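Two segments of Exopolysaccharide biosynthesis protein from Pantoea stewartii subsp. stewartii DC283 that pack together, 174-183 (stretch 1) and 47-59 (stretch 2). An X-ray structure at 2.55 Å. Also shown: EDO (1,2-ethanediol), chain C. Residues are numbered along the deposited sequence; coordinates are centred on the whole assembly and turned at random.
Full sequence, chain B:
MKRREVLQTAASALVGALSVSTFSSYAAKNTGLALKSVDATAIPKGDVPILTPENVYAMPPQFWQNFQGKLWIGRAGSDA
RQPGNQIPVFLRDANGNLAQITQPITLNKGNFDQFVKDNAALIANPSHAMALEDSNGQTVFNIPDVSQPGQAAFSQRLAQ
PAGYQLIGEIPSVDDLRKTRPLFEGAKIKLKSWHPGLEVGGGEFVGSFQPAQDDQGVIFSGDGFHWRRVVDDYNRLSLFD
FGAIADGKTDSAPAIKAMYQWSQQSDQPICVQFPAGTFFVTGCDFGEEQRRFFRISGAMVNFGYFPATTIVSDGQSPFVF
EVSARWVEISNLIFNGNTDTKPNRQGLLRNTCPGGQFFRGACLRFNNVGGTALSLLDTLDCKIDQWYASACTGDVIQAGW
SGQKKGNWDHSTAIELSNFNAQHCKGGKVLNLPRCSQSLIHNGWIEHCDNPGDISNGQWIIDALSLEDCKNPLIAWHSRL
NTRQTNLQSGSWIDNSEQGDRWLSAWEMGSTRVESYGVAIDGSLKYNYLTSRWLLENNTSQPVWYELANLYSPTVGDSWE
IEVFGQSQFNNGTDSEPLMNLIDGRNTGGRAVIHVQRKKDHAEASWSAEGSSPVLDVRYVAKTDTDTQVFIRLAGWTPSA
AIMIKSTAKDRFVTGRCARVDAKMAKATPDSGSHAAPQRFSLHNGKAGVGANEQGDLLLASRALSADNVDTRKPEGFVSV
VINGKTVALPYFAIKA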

# COMPACT_ATOMS: atom_id res chain seq x y z
N ASP B 174 3.46 46.08 11.50
CA ASP B 174 4.13 47.41 11.37
C ASP B 174 3.69 48.29 12.54
O ASP B 174 4.58 48.88 13.20
CB ASP B 174 3.80 48.07 10.03
CG ASP B 174 4.52 47.47 8.83
OD1 ASP B 174 5.36 46.57 9.02
OD2 ASP B 174 4.22 47.91 7.70
N ASP B 175 2.38 48.36 12.80
CA ASP B 175 1.78 49.17 13.90
C ASP B 175 2.02 48.47 15.25
O ASP B 175 2.21 49.19 16.25
CB ASP B 175 0.29 49.42 13.64
CG ASP B 175 0.04 50.37 12.47
OD1 ASP B 175 0.53 51.51 12.53
OD2 ASP B 175 -0.63 49.94 11.51
N LEU B 176 2.01 47.13 15.27
CA LEU B 176 2.24 46.32 16.50
C LEU B 176 3.66 46.55 17.03
O LEU B 176 3.81 46.67 18.26
CB LEU B 176 2.01 44.84 16.18
CG LEU B 176 2.08 43.89 17.38
CD1 LEU B 176 0.94 44.15 18.35
CD2 LEU B 176 2.06 42.44 16.92
N ARG B 177 4.65 46.61 16.13
CA ARG B 177 6.09 46.80 16.48
C ARG B 177 6.33 48.23 17.00
O ARG B 177 7.40 48.46 17.58
CB ARG B 177 6.98 46.53 15.26
CG ARG B 177 7.14 45.05 14.94
CD ARG B 177 7.66 44.85 13.53
NE ARG B 177 7.93 43.45 13.22
CZ ARG B 177 8.14 42.97 12.00
NH1 ARG B 177 8.12 43.78 10.95
NH2 ARG B 177 8.38 41.68 11.83
N LYS B 178 5.37 49.14 16.79
CA LYS B 178 5.46 50.57 17.20
C LYS B 178 4.62 50.83 18.46
O LYS B 178 4.77 51.92 19.04
CB LYS B 178 4.99 51.47 16.05
CG LYS B 178 5.98 51.60 14.90
CD LYS B 178 5.37 52.19 13.65
CE LYS B 178 6.42 52.69 12.67
NZ LYS B 178 5.80 53.32 11.48
N THR B 179 3.79 49.87 18.88
CA THR B 179 2.87 49.98 20.04
C THR B 179 3.53 49.35 21.28
O THR B 179 3.57 48.11 21.34
CB THR B 179 1.52 49.33 19.76
OG1 THR B 179 0.97 49.92 18.57
CG2 THR B 179 0.54 49.48 20.90
N ARG B 180 4.00 50.17 22.22
CA ARG B 180 4.52 49.69 23.53
C ARG B 180 3.34 49.16 24.35
O ARG B 180 2.32 49.82 24.46
CB ARG B 180 5.24 50.82 24.28
CG ARG B 180 5.66 50.46 25.70
CD ARG B 180 6.55 51.51 26.33
NE ARG B 180 7.96 51.11 26.32
CZ ARG B 180 8.66 50.70 27.37
NH1 ARG B 180 8.10 50.61 28.57
NH2 ARG B 180 9.93 50.37 27.23
N PRO B 181 3.44 47.94 24.94
CA PRO B 181 2.42 47.45 25.86
C PRO B 181 2.22 48.39 27.06
O PRO B 181 3.19 49.00 27.48
CB PRO B 181 2.95 46.09 26.33
CG PRO B 181 3.96 45.67 25.28
CD PRO B 181 4.52 46.96 24.73
N LEU B 182 0.99 48.48 27.56
CA LEU B 182 0.65 49.28 28.77
C LEU B 182 1.37 48.69 29.99
O LEU B 182 1.89 49.48 30.80
CB LEU B 182 -0.87 49.28 28.99
CG LEU B 182 -1.68 50.19 28.06
CD1 LEU B 182 -3.17 50.03 28.32
CD2 LEU B 182 -1.27 51.64 28.23
N PHE B 183 1.40 47.36 30.09
CA PHE B 183 2.01 46.60 31.21
C PHE B 183 2.39 45.19 30.74
O PHE B 183 1.95 44.78 29.64
CB PHE B 183 1.04 46.55 32.39
CG PHE B 183 -0.36 46.12 32.04
CD1 PHE B 183 -0.70 44.78 31.93
CD2 PHE B 183 -1.35 47.06 31.81
CE1 PHE B 183 -1.98 44.39 31.60
CE2 PHE B 183 -2.64 46.67 31.48
CZ PHE B 183 -2.96 45.34 31.38
C1 EDO C . 2.53 45.94 4.59
O1 EDO C . 3.51 45.79 5.60
C2 EDO C . 3.09 45.97 3.22
O2 EDO C . 4.31 45.25 3.08
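Stretch 2 47-59: DVPILTPENVYAM

How does the backbone of stretch 2 run past stretch 1? After Asp 47 comes strand, including Val 48 and Pro 49; the chain then turns a corner at Ile 50, and continues into a helix that includes Glu 54 to Tyr 57. Stretch 1 leaves its own helix through a type I turn from Leu 176 to Thr 179 and is then extended across Arg 180 and Pro 181. The CA atoms of Thr 179 and Glu 54 lie 5.1 Å apart, those of Arg 180 and Leu 51 6.9 Å, so the chains pass in opposite senses here.

Which direct polar contact joins them? Asn 55 ND2 donates a hydrogen bond of 2.8 Å to Arg 180 O. The amide is held in place from its other end, because Thr 52 N donates to Asn 55 OD1 at 2.9 Å; one side chain thus ties back to its own backbone and also grips that of stretch 1.

What do the waters add? Water 2 donates to Thr 52 OG1 at 2.6 Å and to Lys 178 O at 3.2 Å, and accepts from Arg 180 N at 2.7 Å, filling a gap that the chains do not close themselves. Water 1 lies between Ile 50 O, at 2.7 Å, and Pro 181 O, at 2.9 Å, within hydrogen-bonding distance of both.

Where do side chains pack? Glu 54 lies against the turn, its CB 3.4 Å from Thr 179 OG1, a hydroxyl already committed to Asp 175 O at 2.7 Å. Thr 179 CG2 meets Ala 58 CB at 3.8 Å. Arg 180 reaches along the corner, with CD 3.3 Å from Ile 50 O, while Val 48 CG2 covers one face of its guanidinium, 3.8 Å from Arg 180 NH2. An apolar contact, Leu 182 CD2 to Leu 51 CD2 at 3.6 Å, completes the packing.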

# COMPACT_ATOMS: atom_id res chain seq x y z
N ASP B 47 15.24 56.79 31.14
CA ASP B 47 13.83 57.17 30.84
C ASP B 47 13.58 56.99 29.34
O ASP B 47 14.49 57.27 28.55
CB ASP B 47 13.52 58.60 31.30
CG ASP B 47 13.25 58.73 32.79
OD1 ASP B 47 13.56 57.78 33.54
OD2 ASP B 47 12.73 59.79 33.20
N VAL B 48 12.38 56.51 28.98
CA VAL B 48 11.99 56.14 27.58
C VAL B 48 10.57 56.64 27.32
O VAL B 48 9.85 56.98 28.26
CB VAL B 48 12.09 54.62 27.35
CG1 VAL B 48 13.50 54.11 27.58
CG2 VAL B 48 11.10 53.84 28.20
N PRO B 49 10.12 56.69 26.05
CA PRO B 49 8.70 56.87 25.74
C PRO B 49 7.89 55.65 26.22
O PRO B 49 8.05 54.59 25.64
CB PRO B 49 8.66 57.00 24.20
CG PRO B 49 10.08 57.34 23.81
CD PRO B 49 10.95 56.64 24.83
N ILE B 50 7.08 55.83 27.27
CA ILE B 50 6.25 54.75 27.88
C ILE B 50 4.87 54.71 27.21
O ILE B 50 4.24 53.64 27.22
CB ILE B 50 6.13 54.91 29.42
CG1 ILE B 50 5.43 56.21 29.83
CG2 ILE B 50 7.50 54.78 30.07
CD1 ILE B 50 4.81 56.15 31.21
N LEU B 51 4.42 55.84 26.65
CA LEU B 51 3.12 55.97 25.93
C LEU B 51 3.29 56.90 24.72
O LEU B 51 3.86 57.99 24.89
CB LEU B 51 2.06 56.51 26.90
CG LEU B 51 1.76 55.64 28.11
CD1 LEU B 51 0.91 56.39 29.12
CD2 LEU B 51 1.08 54.34 27.71
N THR B 52 2.81 56.46 23.55
CA THR B 52 2.92 57.15 22.24
C THR B 52 1.53 57.22 21.61
O THR B 52 0.58 56.68 22.18
CB THR B 52 3.95 56.43 21.35
OG1 THR B 52 3.43 55.13 21.05
CG2 THR B 52 5.31 56.31 22.00
N PRO B 53 1.34 57.90 20.45
CA PRO B 53 0.04 57.94 19.78
C PRO B 53 -0.52 56.53 19.51
O PRO B 53 -1.73 56.37 19.57
CB PRO B 53 0.33 58.68 18.47
CG PRO B 53 1.54 59.53 18.79
CD PRO B 53 2.36 58.67 19.72
N GLU B 54 0.36 55.57 19.23
CA GLU B 54 0.03 54.14 18.97
C GLU B 54 -0.78 53.56 20.14
O GLU B 54 -1.60 52.67 19.88
CB GLU B 54 1.30 53.31 18.74
CG GLU B 54 1.92 53.49 17.36
CD GLU B 54 2.80 54.72 17.19
OE1 GLU B 54 3.37 55.19 18.19
OE2 GLU B 54 2.91 55.20 16.04
N ASN B 55 -0.54 54.03 21.37
CA ASN B 55 -1.25 53.58 22.60
C ASN B 55 -2.69 54.10 22.59
O ASN B 55 -3.55 53.41 23.17
CB ASN B 55 -0.52 54.01 23.87
CG ASN B 55 0.77 53.24 24.09
OD1 ASN B 55 1.86 53.75 23.81
ND2 ASN B 55 0.66 52.01 24.57
N VAL B 56 -2.94 55.26 21.97
CA VAL B 56 -4.30 55.87 21.82
C VAL B 56 -5.06 55.11 20.73
O VAL B 56 -6.22 54.73 20.97
CB VAL B 56 -4.21 57.38 21.51
CG1 VAL B 56 -5.59 58.01 21.34
CG2 VAL B 56 -3.42 58.13 22.56
N TYR B 57 -4.42 54.90 19.57
CA TYR B 57 -4.95 54.12 18.43
C TYR B 57 -5.23 52.68 18.86
O TYR B 57 -6.19 52.07 18.33
CB TYR B 57 -3.97 54.13 17.25
CG TYR B 57 -3.87 55.44 16.51
CD1 TYR B 57 -4.93 55.91 15.74
CD2 TYR B 57 -2.71 56.20 16.54
CE1 TYR B 57 -4.84 57.11 15.04
CE2 TYR B 57 -2.61 57.40 15.85
CZ TYR B 57 -3.68 57.86 15.10
OH TYR B 57 -3.58 59.03 14.41
N ALA B 58 -4.44 52.15 19.80
CA ALA B 58 -4.49 50.74 20.27
C ALA B 58 -5.68 50.53 21.22
O ALA B 58 -6.05 49.36 21.41
CB ALA B 58 -3.20 50.35 20.94
N MET B 59 -6.26 51.59 21.79
CA MET B 59 -7.45 51.50 22.69
C MET B 59 -8.67 51.20 21.83
O MET B 59 -8.67 51.47 20.63
CB MET B 59 -7.70 52.79 23.46
CG MET B 59 -6.47 53.40 24.10
SD MET B 59 -6.83 54.85 25.12
CE MET B 59 -7.53 55.97 23.91
O HOH W 1 3.31 51.59 28.75
O HOH W 2 4.21 52.86 22.06